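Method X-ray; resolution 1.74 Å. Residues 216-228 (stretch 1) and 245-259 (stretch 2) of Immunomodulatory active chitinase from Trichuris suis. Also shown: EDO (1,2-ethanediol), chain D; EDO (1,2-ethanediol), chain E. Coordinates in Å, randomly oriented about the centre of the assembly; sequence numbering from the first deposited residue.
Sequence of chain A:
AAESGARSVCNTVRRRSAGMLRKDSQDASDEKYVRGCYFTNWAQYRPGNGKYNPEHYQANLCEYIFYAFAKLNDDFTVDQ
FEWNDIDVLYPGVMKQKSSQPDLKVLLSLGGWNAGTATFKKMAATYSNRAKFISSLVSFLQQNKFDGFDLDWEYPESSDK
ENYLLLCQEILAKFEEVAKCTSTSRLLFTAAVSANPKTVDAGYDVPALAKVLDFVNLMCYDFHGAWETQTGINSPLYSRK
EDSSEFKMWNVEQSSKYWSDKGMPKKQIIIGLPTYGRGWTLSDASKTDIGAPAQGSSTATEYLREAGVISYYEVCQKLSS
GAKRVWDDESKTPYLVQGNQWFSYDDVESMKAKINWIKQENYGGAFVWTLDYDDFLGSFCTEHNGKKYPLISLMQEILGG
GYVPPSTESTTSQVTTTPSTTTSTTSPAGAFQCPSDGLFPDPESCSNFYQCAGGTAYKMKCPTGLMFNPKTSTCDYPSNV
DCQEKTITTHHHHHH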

ATOM      1  N   ASN A 216      16.762  16.798  -9.103  1.00 24.35           N
ATOM      2  CA  ASN A 216      17.752  16.331  -8.133  1.00 22.65           C
ATOM      3  C   ASN A 216      19.124  16.732  -8.677  1.00 26.38           C
ATOM      4  O   ASN A 216      19.660  16.083  -9.579  1.00 26.00           O
ATOM      5  CB  ASN A 216      17.628  14.822  -7.940  1.00 22.47           C
ATOM      6  CG  ASN A 216      16.417  14.438  -7.083  1.00 28.79           C
ATOM      7  OD1 ASN A 216      15.877  15.271  -6.361  1.00 26.86           O
ATOM      8  ND2 ASN A 216      15.996  13.174  -7.162  1.00 27.55           N
ATOM      9  N   LEU A 217      19.667  17.831  -8.162  1.00 22.93           N
ATOM     10  CA  LEU A 217      20.963  18.330  -8.611  1.00 27.05           C
ATOM     11  C   LEU A 217      22.082  17.406  -8.142  1.00 23.99           C
ATOM     12  O   LEU A 217      22.268  17.198  -6.933  1.00 26.15           O
ATOM     13  CB  LEU A 217      21.187  19.747  -8.084  1.00 27.26           C
ATOM     14  CG  LEU A 217      22.533  20.358  -8.471  1.00 32.56           C
ATOM     15  CD1 LEU A 217      22.631  20.585  -9.989  1.00 28.03           C
ATOM     16  CD2 LEU A 217      22.751  21.650  -7.714  1.00 36.99           C
ATOM     17  N   MET A 218      22.834  16.858  -9.093  1.00 25.73           N
ATOM     18  CA  MET A 218      23.906  15.911  -8.788  1.00 28.19           C
ATOM     19  C   MET A 218      25.216  16.657  -8.529  1.00 28.27           C
ATOM     20  O   MET A 218      26.206  16.494  -9.239  1.00 28.49           O
ATOM     21  CB  MET A 218      24.063  14.905  -9.923  1.00 28.84           C
ATOM     22  CG  MET A 218      22.859  13.975 -10.073  1.00 32.32           C
ATOM     23  SD  MET A 218      22.949  12.973 -11.571  1.00 37.43           S
ATOM     24  CE  MET A 218      24.303  11.873 -11.172  1.00 39.47           C
ATOM     25  N   CYS A 219      25.205  17.466  -7.465  1.00 28.69           N
ATOM     26  CA  CYS A 219      26.358  18.293  -7.116  1.00 28.91           C
ATOM     27  C   CYS A 219      27.312  17.464  -6.253  1.00 27.30           C
ATOM     28  O   CYS A 219      27.501  17.682  -5.058  1.00 30.32           O
ATOM     29  CB  CYS A 219      25.908  19.577  -6.429  1.00 29.49           C
ATOM     30  SG  CYS A 219      24.624  19.313  -5.181  1.00 31.13           S
ATOM     31  N   TYR A 220      27.892  16.464  -6.908  1.00 27.46           N
ATOM     32  CA  TYR A 220      28.912  15.594  -6.346  1.00 29.70           C
ATOM     33  C   TYR A 220      29.628  14.939  -7.520  1.00 30.97           C
ATOM     34  O   TYR A 220      29.309  15.197  -8.689  1.00 28.55           O
ATOM     35  CB  TYR A 220      28.326  14.565  -5.364  1.00 27.58           C
ATOM     36  CG  TYR A 220      27.007  13.936  -5.775  1.00 24.40           C
ATOM     37  CD1 TYR A 220      26.939  13.038  -6.844  1.00 27.60           C
ATOM     38  CD2 TYR A 220      25.839  14.216  -5.078  1.00 27.88           C
ATOM     39  CE1 TYR A 220      25.721  12.444  -7.221  1.00 25.97           C
ATOM     40  CE2 TYR A 220      24.624  13.640  -5.444  1.00 27.47           C
ATOM     41  CZ  TYR A 220      24.570  12.760  -6.513  1.00 27.80           C
ATOM     42  OH  TYR A 220      23.364  12.185  -6.851  1.00 26.34           O
ATOM     43  N   ASP A 221      30.613  14.098  -7.206  1.00 27.50           N
ATOM     44  CA  ASP A 221      31.547  13.582  -8.212  1.00 28.25           C
ATOM     45  C   ASP A 221      32.274  14.707  -8.948  1.00 32.37           C
ATOM     46  O   ASP A 221      32.628  14.554 -10.120  1.00 31.56           O
ATOM     47  CB  ASP A 221      30.858  12.679  -9.242  1.00 30.78           C
ATOM     48  CG  ASP A 221      30.156  11.504  -8.628  1.00 33.89           C
ATOM     49  OD1 ASP A 221      30.548  11.051  -7.534  1.00 29.38           O
ATOM     50  OD2 ASP A 221      29.203  11.011  -9.263  1.00 31.32           O
ATOM     51  N   PHE A 222      32.505  15.850  -8.294  1.00 29.79           N
ATOM     52  CA  PHE A 222      33.273  16.909  -8.952  1.00 29.46           C
ATOM     53  C   PHE A 222      34.719  16.492  -9.164  1.00 32.23           C
ATOM     54  O   PHE A 222      35.356  16.920 -10.136  1.00 33.60           O
ATOM     55  CB  PHE A 222      33.219  18.203  -8.132  1.00 30.35           C
ATOM     56  CG  PHE A 222      31.877  18.870  -8.137  1.00 28.64           C
ATOM     57  CD1 PHE A 222      31.379  19.462  -9.299  1.00 28.12           C
ATOM     58  CD2 PHE A 222      31.111  18.908  -6.988  1.00 26.40           C
ATOM     59  CE1 PHE A 222      30.142  20.085  -9.306  1.00 30.46           C
ATOM     60  CE2 PHE A 222      29.863  19.528  -6.987  1.00 26.30           C
ATOM     61  CZ  PHE A 222      29.379  20.116  -8.145  1.00 29.58           C
ATOM     62  N   HIS A 223      35.247  15.663  -8.260  1.00 26.57           N
ATOM     63  CA  HIS A 223      36.611  15.169  -8.311  1.00 29.82           C
ATOM     64  C   HIS A 223      36.614  13.712  -7.877  1.00 32.14           C
ATOM     65  O   HIS A 223      35.749  13.277  -7.116  1.00 32.67           O
ATOM     66  CB  HIS A 223      37.523  16.026  -7.422  1.00 32.22           C
ATOM     67  CG  HIS A 223      37.534  17.464  -7.822  1.00 36.38           C
ATOM     68  ND1 HIS A 223      38.194  17.913  -8.947  1.00 37.25           N
ATOM     69  CD2 HIS A 223      36.910  18.541  -7.294  1.00 33.80           C
ATOM     70  CE1 HIS A 223      38.003  19.215  -9.074  1.00 38.95           C
ATOM     71  NE2 HIS A 223      37.224  19.620  -8.087  1.00 34.93           N
ATOM     72  N   GLY A 224      37.583  12.959  -8.381  1.00 33.41           N
ATOM     73  CA  GLY A 224      37.623  11.535  -8.120  1.00 30.79           C
ATOM     74  C   GLY A 224      38.850  10.914  -8.749  1.00 33.16           C
ATOM     75  O   GLY A 224      39.714  11.609  -9.291  1.00 34.49           O
ATOM     76  N   ALA A 225      38.907   9.584  -8.680  1.00 32.77           N
ATOM     77  CA  ALA A 225      40.115   8.844  -9.032  1.00 31.64           C
ATOM     78  C   ALA A 225      40.449   8.899 -10.517  1.00 39.28           C
ATOM     79  O   ALA A 225      41.515   8.414 -10.911  1.00 41.67           O
ATOM     80  CB  ALA A 225      39.974   7.392  -8.572  1.00 38.70           C
ATOM     81  N   TRP A 226      39.581   9.468 -11.355  1.00 38.25           N
ATOM     82  CA  TRP A 226      39.975   9.721 -12.734  1.00 41.08           C
ATOM     83  C   TRP A 226      41.010  10.832 -12.837  1.00 40.29           C
ATOM     84  O   TRP A 226      41.631  10.975 -13.893  1.00 42.37           O
ATOM     85  CB  TRP A 226      38.744  10.056 -13.586  1.00 37.11           C
ATOM     86  CG  TRP A 226      37.871  11.138 -12.982  1.00 35.65           C
ATOM     87  CD1 TRP A 226      37.958  12.485 -13.212  1.00 39.50           C
ATOM     88  CD2 TRP A 226      36.806  10.963 -12.025  1.00 36.02           C
ATOM     89  NE1 TRP A 226      36.996  13.156 -12.481  1.00 35.50           N
ATOM     90  CE2 TRP A 226      36.282  12.246 -11.742  1.00 35.86           C
ATOM     91  CE3 TRP A 226      36.239   9.847 -11.397  1.00 37.78           C
ATOM     92  CZ2 TRP A 226      35.220  12.445 -10.845  1.00 31.35           C
ATOM     93  CZ3 TRP A 226      35.172  10.044 -10.511  1.00 35.55           C
ATOM     94  CH2 TRP A 226      34.676  11.335 -10.250  1.00 30.60           C
ATOM     95  N   GLU A 227      41.211  11.609 -11.776  1.00 35.07           N
ATOM     96  CA  GLU A 227      42.213  12.664 -11.734  1.00 40.10           C
ATOM     97  C   GLU A 227      43.494  12.178 -11.069  1.00 43.80           C
ATOM     98  O   GLU A 227      43.465  11.349 -10.154  1.00 39.55           O
ATOM     99  CB  GLU A 227      41.675  13.883 -10.987  1.00 38.45           C
ATOM    100  CG  GLU A 227      40.531  14.559 -11.714  1.00 40.03           C
ATOM    101  CD  GLU A 227      39.761  15.491 -10.826  1.00 41.11           C
ATOM    102  OE1 GLU A 227      39.456  15.086  -9.681  1.00 38.00           O
ATOM    103  OE2 GLU A 227      39.457  16.619 -11.273  1.00 42.10           O
ATOM    104  N   THR A 228      44.627  12.723 -11.529  1.00 41.52           N
ATOM    105  CA  THR A 228      45.952  12.351 -11.047  1.00 39.96           C
ATOM    106  C   THR A 228      46.347  13.045  -9.741  1.00 37.38           C
ATOM    107  O   THR A 228      47.517  12.957  -9.352  1.00 38.73           O
ATOM    108  CB  THR A 228      47.007  12.655 -12.123  1.00 45.22           C
ATOM    109  OG1 THR A 228      47.050  14.069 -12.364  1.00 42.91           O
ATOM    110  CG2 THR A 228      46.663  11.937 -13.436  1.00 43.43           C
ATOM    111  N   GLU A 245      39.399  26.828 -13.659  1.00 60.98           N
ATOM    112  CA  GLU A 245      38.531  25.885 -14.353  1.00 62.21           C
ATOM    113  C   GLU A 245      37.507  25.243 -13.423  1.00 55.46           C
ATOM    114  O   GLU A 245      36.487  24.737 -13.900  1.00 61.73           O
ATOM    115  CB  GLU A 245      39.374  24.799 -15.031  1.00 68.61           C
ATOM    116  CG  GLU A 245      40.182  23.952 -14.057  1.00 81.99           C
ATOM    117  CD  GLU A 245      41.681  24.139 -14.221  1.00 93.60           C
ATOM    118  OE1 GLU A 245      42.423  23.139 -14.088  1.00 94.35           O
ATOM    119  OE2 GLU A 245      42.117  25.286 -14.466  1.00101.38           O
ATOM    120  N   PHE A 246      37.741  25.258 -12.111  1.00 50.75           N
ATOM    121  CA  PHE A 246      36.877  24.564 -11.163  1.00 51.16           C
ATOM    122  C   PHE A 246      36.096  25.503 -10.254  1.00 50.41           C
ATOM    123  O   PHE A 246      35.486  25.033  -9.284  1.00 46.29           O
ATOM    124  CB  PHE A 246      37.699  23.594 -10.309  1.00 51.42           C
ATOM    125  CG  PHE A 246      38.249  22.437 -11.076  1.00 52.88           C
ATOM    126  CD1 PHE A 246      37.460  21.761 -11.992  1.00 60.57           C
ATOM    127  CD2 PHE A 246      39.558  22.027 -10.892  1.00 60.64           C
ATOM    128  CE1 PHE A 246      37.964  20.691 -12.705  1.00 59.09           C
ATOM    129  CE2 PHE A 246      40.072  20.962 -11.604  1.00 60.93           C
ATOM    130  CZ  PHE A 246      39.277  20.294 -12.514  1.00 59.33           C
ATOM    131  N   LYS A 247      36.090  26.810 -10.545  1.00 47.92           N
ATOM    132  CA  LYS A 247      35.464  27.779  -9.646  1.00 49.94           C
ATOM    133  C   LYS A 247      33.976  27.501  -9.432  1.00 43.45           C
ATOM    134  O   LYS A 247      33.437  27.824  -8.367  1.00 48.36           O
ATOM    135  CB  LYS A 247      35.658  29.200 -10.181  1.00 54.63           C
ATOM    136  CG  LYS A 247      37.081  29.732 -10.050  1.00 72.04           C
ATOM    137  CD  LYS A 247      37.509  29.865  -8.589  1.00 77.84           C
ATOM    138  CE  LYS A 247      39.025  30.021  -8.466  1.00 81.15           C
ATOM    139  NZ  LYS A 247      39.511  29.926  -7.055  1.00 79.65           N
ATOM    140  N   MET A 248      33.297  26.914 -10.421  1.00 37.18           N
ATOM    141  CA  MET A 248      31.876  26.591 -10.316  1.00 39.45           C
ATOM    142  C   MET A 248      31.624  25.174  -9.826  1.00 43.76           C
ATOM    143  O   MET A 248      30.465  24.807  -9.586  1.00 42.31           O
ATOM    144  CB  MET A 248      31.185  26.765 -11.674  1.00 45.71           C
ATOM    145  CG  MET A 248      31.525  28.051 -12.396  1.00 53.79           C
ATOM    146  SD  MET A 248      30.257  29.303 -12.154  1.00 63.91           S
ATOM    147  CE  MET A 248      28.797  28.519 -12.828  1.00 54.71           C
ATOM    148  N   TRP A 249      32.671  24.368  -9.673  1.00 38.95           N
ATOM    149  CA  TRP A 249      32.498  22.946  -9.382  1.00 33.78           C
ATOM    150  C   TRP A 249      32.329  22.744  -7.875  1.00 34.07           C
ATOM    151  O   TRP A 249      33.175  22.175  -7.184  1.00 34.33           O
ATOM    152  CB  TRP A 249      33.670  22.152  -9.943  1.00 41.52           C
ATOM    153  CG  TRP A 249      33.615  21.996 -11.449  1.00 39.48           C
ATOM    154  CD1 TRP A 249      33.158  22.913 -12.353  1.00 50.47           C
ATOM    155  CD2 TRP A 249      34.020  20.854 -12.209  1.00 47.33           C
ATOM    156  NE1 TRP A 249      33.256  22.413 -13.630  1.00 45.16           N
ATOM    157  CE2 TRP A 249      33.778  21.149 -13.570  1.00 48.64           C
ATOM    158  CE3 TRP A 249      34.561  19.607 -11.874  1.00 53.36           C
ATOM    159  CZ2 TRP A 249      34.064  20.245 -14.591  1.00 51.96           C
ATOM    160  CZ3 TRP A 249      34.843  18.711 -12.889  1.00 59.92           C
ATOM    161  CH2 TRP A 249      34.594  19.035 -14.235  1.00 63.94           C
ATOM    162  N   ASN A 250      31.188  23.208  -7.378  1.00 33.08           N
ATOM    163  CA  ASN A 250      30.849  23.080  -5.968  1.00 36.09           C
ATOM    164  C   ASN A 250      29.343  23.271  -5.828  1.00 32.09           C
ATOM    165  O   ASN A 250      28.661  23.673  -6.772  1.00 35.17           O
ATOM    166  CB  ASN A 250      31.638  24.084  -5.109  1.00 34.14           C
ATOM    167  CG  ASN A 250      31.515  25.508  -5.609  1.00 36.64           C
ATOM    168  OD1 ASN A 250      30.490  26.166  -5.401  1.00 38.35           O
ATOM    169  ND2 ASN A 250      32.565  26.002  -6.277  1.00 38.44           N
ATOM    170  N   VAL A 251      28.837  22.969  -4.632  1.00 34.78           N
ATOM    171  CA  VAL A 251      27.394  22.981  -4.398  1.00 34.03           C
ATOM    172  C   VAL A 251      26.840  24.386  -4.581  1.00 37.87           C
ATOM    173  O   VAL A 251      25.818  24.591  -5.246  1.00 36.20           O
ATOM    174  CB  VAL A 251      27.071  22.433  -2.995  1.00 34.49           C
ATOM    175  CG1 VAL A 251      25.609  22.699  -2.651  1.00 37.15           C
ATOM    176  CG2 VAL A 251      27.394  20.944  -2.909  1.00 31.17           C
ATOM    177  N   GLU A 252      27.526  25.379  -4.008  1.00 31.32           N
ATOM    178  CA  GLU A 252      27.027  26.749  -4.022  1.00 35.16           C
ATOM    179  C   GLU A 252      26.856  27.269  -5.442  1.00 38.76           C
ATOM    180  O   GLU A 252      25.818  27.843  -5.779  1.00 39.54           O
ATOM    181  CB  GLU A 252      27.974  27.661  -3.239  1.00 41.24           C
ATOM    182  CG  GLU A 252      27.494  29.107  -3.172  1.00 40.44           C
ATOM    183  CD  GLU A 252      28.572  30.061  -2.691  1.00 49.78           C
ATOM    184  OE1 GLU A 252      29.611  30.195  -3.377  1.00 48.58           O
ATOM    185  OE2 GLU A 252      28.377  30.679  -1.624  1.00 49.44           O
ATOM    186  N   GLN A 253      27.871  27.079  -6.291  1.00 40.26           N
ATOM    187  CA  GLN A 253      27.854  27.691  -7.616  1.00 37.07           C
ATOM    188  C   GLN A 253      27.039  26.881  -8.621  1.00 37.58           C
ATOM    189  O   GLN A 253      26.352  27.465  -9.472  1.00 41.29           O
ATOM    190  CB  GLN A 253      29.283  27.885  -8.125  1.00 40.60           C
ATOM    191  CG  GLN A 253      30.075  28.910  -7.331  1.00 43.73           C
ATOM    192  CD  GLN A 253      29.472  30.294  -7.428  1.00 52.27           C
ATOM    193  OE1 GLN A 253      29.100  30.738  -8.510  1.00 53.44           O
ATOM    194  NE2 GLN A 253      29.355  30.975  -6.294  1.00 53.34           N
ATOM    195  N   SER A 254      27.115  25.548  -8.554  1.00 35.47           N
ATOM    196  CA  SER A 254      26.350  24.713  -9.475  1.00 34.82           C
ATOM    197  C   SER A 254      24.848  24.892  -9.269  1.00 38.88           C
ATOM    198  O   SER A 254      24.086  24.980 -10.241  1.00 37.33           O
ATOM    199  CB  SER A 254      26.758  23.247  -9.323  1.00 32.41           C
ATOM    200  OG  SER A 254      26.357  22.700  -8.058  1.00 35.63           O
ATOM    201  N   SER A 255      24.403  24.967  -8.008  1.00 37.47           N
ATOM    202  CA  SER A 255      22.994  25.253  -7.743  1.00 35.57           C
ATOM    203  C   SER A 255      22.628  26.671  -8.176  1.00 40.74           C
ATOM    204  O   SER A 255      21.577  26.891  -8.794  1.00 36.33           O
ATOM    205  CB  SER A 255      22.692  25.034  -6.259  1.00 36.39           C
ATOM    206  OG  SER A 255      23.367  25.989  -5.457  1.00 38.07           O
ATOM    207  N   LYS A 256      23.488  27.647  -7.870  1.00 40.22           N
ATOM    208  CA  LYS A 256      23.239  29.009  -8.316  1.00 41.13           C
ATOM    209  C   LYS A 256      23.144  29.084  -9.831  1.00 43.85           C
ATOM    210  O   LYS A 256      22.381  29.895 -10.366  1.00 43.50           O
ATOM    211  CB  LYS A 256      24.338  29.946  -7.807  1.00 42.46           C
ATOM    212  CG  LYS A 256      24.218  31.386  -8.288  1.00 53.62           C
ATOM    213  CD  LYS A 256      25.308  32.258  -7.680  1.00 57.47           C
ATOM    214  CE  LYS A 256      24.988  33.737  -7.820  1.00 62.02           C
ATOM    215  NZ  LYS A 256      24.950  34.165  -9.244  1.00 62.17           N
ATOM    216  N   TYR A 257      23.902  28.243 -10.541  1.00 44.45           N
ATOM    217  CA  TYR A 257      23.851  28.279 -11.999  1.00 44.43           C
ATOM    218  C   TYR A 257      22.488  27.823 -12.512  1.00 42.02           C
ATOM    219  O   TYR A 257      21.913  28.454 -13.404  1.00 44.67           O
ATOM    220  CB  TYR A 257      24.965  27.424 -12.605  1.00 39.85           C
ATOM    221  CG  TYR A 257      25.105  27.664 -14.098  1.00 46.79           C
ATOM    222  CD1 TYR A 257      25.677  28.832 -14.579  1.00 50.74           C
ATOM    223  CD2 TYR A 257      24.627  26.739 -15.024  1.00 47.24           C
ATOM    224  CE1 TYR A 257      25.791  29.069 -15.945  1.00 53.59           C
ATOM    225  CE2 TYR A 257      24.738  26.969 -16.388  1.00 49.58           C
ATOM    226  CZ  TYR A 257      25.323  28.133 -16.833  1.00 52.11           C
ATOM    227  OH  TYR A 257      25.439  28.365 -18.175  1.00 61.00           O
ATOM    228  N   TRP A 258      21.958  26.726 -11.963  1.00 35.35           N
ATOM    229  CA  TRP A 258      20.619  26.290 -12.350  1.00 40.58           C
ATOM    230  C   TRP A 258      19.590  27.380 -12.081  1.00 45.43           C
ATOM    231  O   TRP A 258      18.705  27.627 -12.912  1.00 48.06           O
ATOM    232  CB  TRP A 258      20.254  25.003 -11.616  1.00 34.69           C
ATOM    233  CG  TRP A 258      20.739  23.796 -12.332  1.00 35.29           C
ATOM    234  CD1 TRP A 258      21.957  23.194 -12.191  1.00 32.20           C
ATOM    235  CD2 TRP A 258      20.022  23.033 -13.314  1.00 36.71           C
ATOM    236  NE1 TRP A 258      22.042  22.104 -13.024  1.00 35.26           N
ATOM    237  CE2 TRP A 258      20.872  21.988 -13.731  1.00 34.96           C
ATOM    238  CE3 TRP A 258      18.742  23.131 -13.876  1.00 37.51           C
ATOM    239  CZ2 TRP A 258      20.486  21.047 -14.684  1.00 32.15           C
ATOM    240  CZ3 TRP A 258      18.357  22.187 -14.826  1.00 33.58           C
ATOM    241  CH2 TRP A 258      19.229  21.163 -15.218  1.00 37.99           C
ATOM    242  N   SER A 259      19.703  28.056 -10.933  1.00 42.28           N
ATOM    243  CA  SER A 259      18.848  29.205 -10.656  1.00 42.92           C
ATOM    244  C   SER A 259      19.031  30.288 -11.713  1.00 44.63           C
ATOM    245  O   SER A 259      18.050  30.791 -12.281  1.00 46.39           O
ATOM    246  CB  SER A 259      19.149  29.757  -9.266  1.00 47.01           C
ATOM    247  OG  SER A 259      18.281  30.831  -8.935  1.00 45.83           O
TER
HETATM  248  C1  EDO D 502      25.860   8.726  -8.072  1.00 39.17           C
HETATM  249  O1  EDO D 502      25.659   9.188  -9.403  1.00 35.44           O
HETATM  250  C2  EDO D 502      27.268   9.073  -7.596  1.00 33.02           C
HETATM  251  O2  EDO D 502      28.236   8.623  -8.548  1.00 33.74           O
HETATM  252  C1  EDO E 503      21.803   8.511 -10.157  1.00 43.73           C
HETATM  253  O1  EDO E 503      23.155   8.460 -10.685  1.00 34.76           O
HETATM  254  C2  EDO E 503      21.499   9.832  -9.441  1.00 43.08           C
HETATM  255  O2  EDO E 503      22.518  10.090  -8.442  1.00 38.61           O
HETATM  256  O   HOH W   1      35.968  21.907  -7.352  1.00 35.32           O

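Stretch 1 enters as a strand and continues as a loop. Stretch 2 begins as a turn and becomes a helix from Val251. The strand and helix run at 133°, with their axes 9.7 Å apart at closest approach. No direct hydrogen bond joins the two stretches, so packing carries most of the contact.

Leu217 points toward the helix. Its methyls make apolar contact with the helix backbone, CD2 to Ser255 CA 3.6 Å, and with the indole of Trp258, Leu217 CD1 to Trp258 CD1 3.5 Å. The CA-to-CB bond of Met218 points away from stretch 2. Its CE lies 3.5 Å from O1 of the chain D ethanediol. Cys219 turns back, with SG 3.9 Å from Val251 CG2. Its CB sits 3.6 Å from Ser254 OG, a hydroxyl already engaged as donor to Asn250 O. Tyr220 again points away, and its OH hydrogen-bonds O2 of the chain E ethanediol at 2.8 Å.

Phe222 is the most extensively covered residue. One ring face lies against the Trp249–Asn250 peptide, and Phe222 CD1 is 3.6 Å from Trp249 CB. His223 directs its edge at the face of Phe246, with His223 CE1 3.7 Å from Phe246 CD2. His223 ND1 donates to Glu227 OE2 at 2.9 Å. A water bridges His223 NE2 (2.7 Å) and Trp249 O (2.8 Å). The same Glu227 carboxylate makes a van der Waals contact, OE2 to Phe246 CZ 3.9 Å.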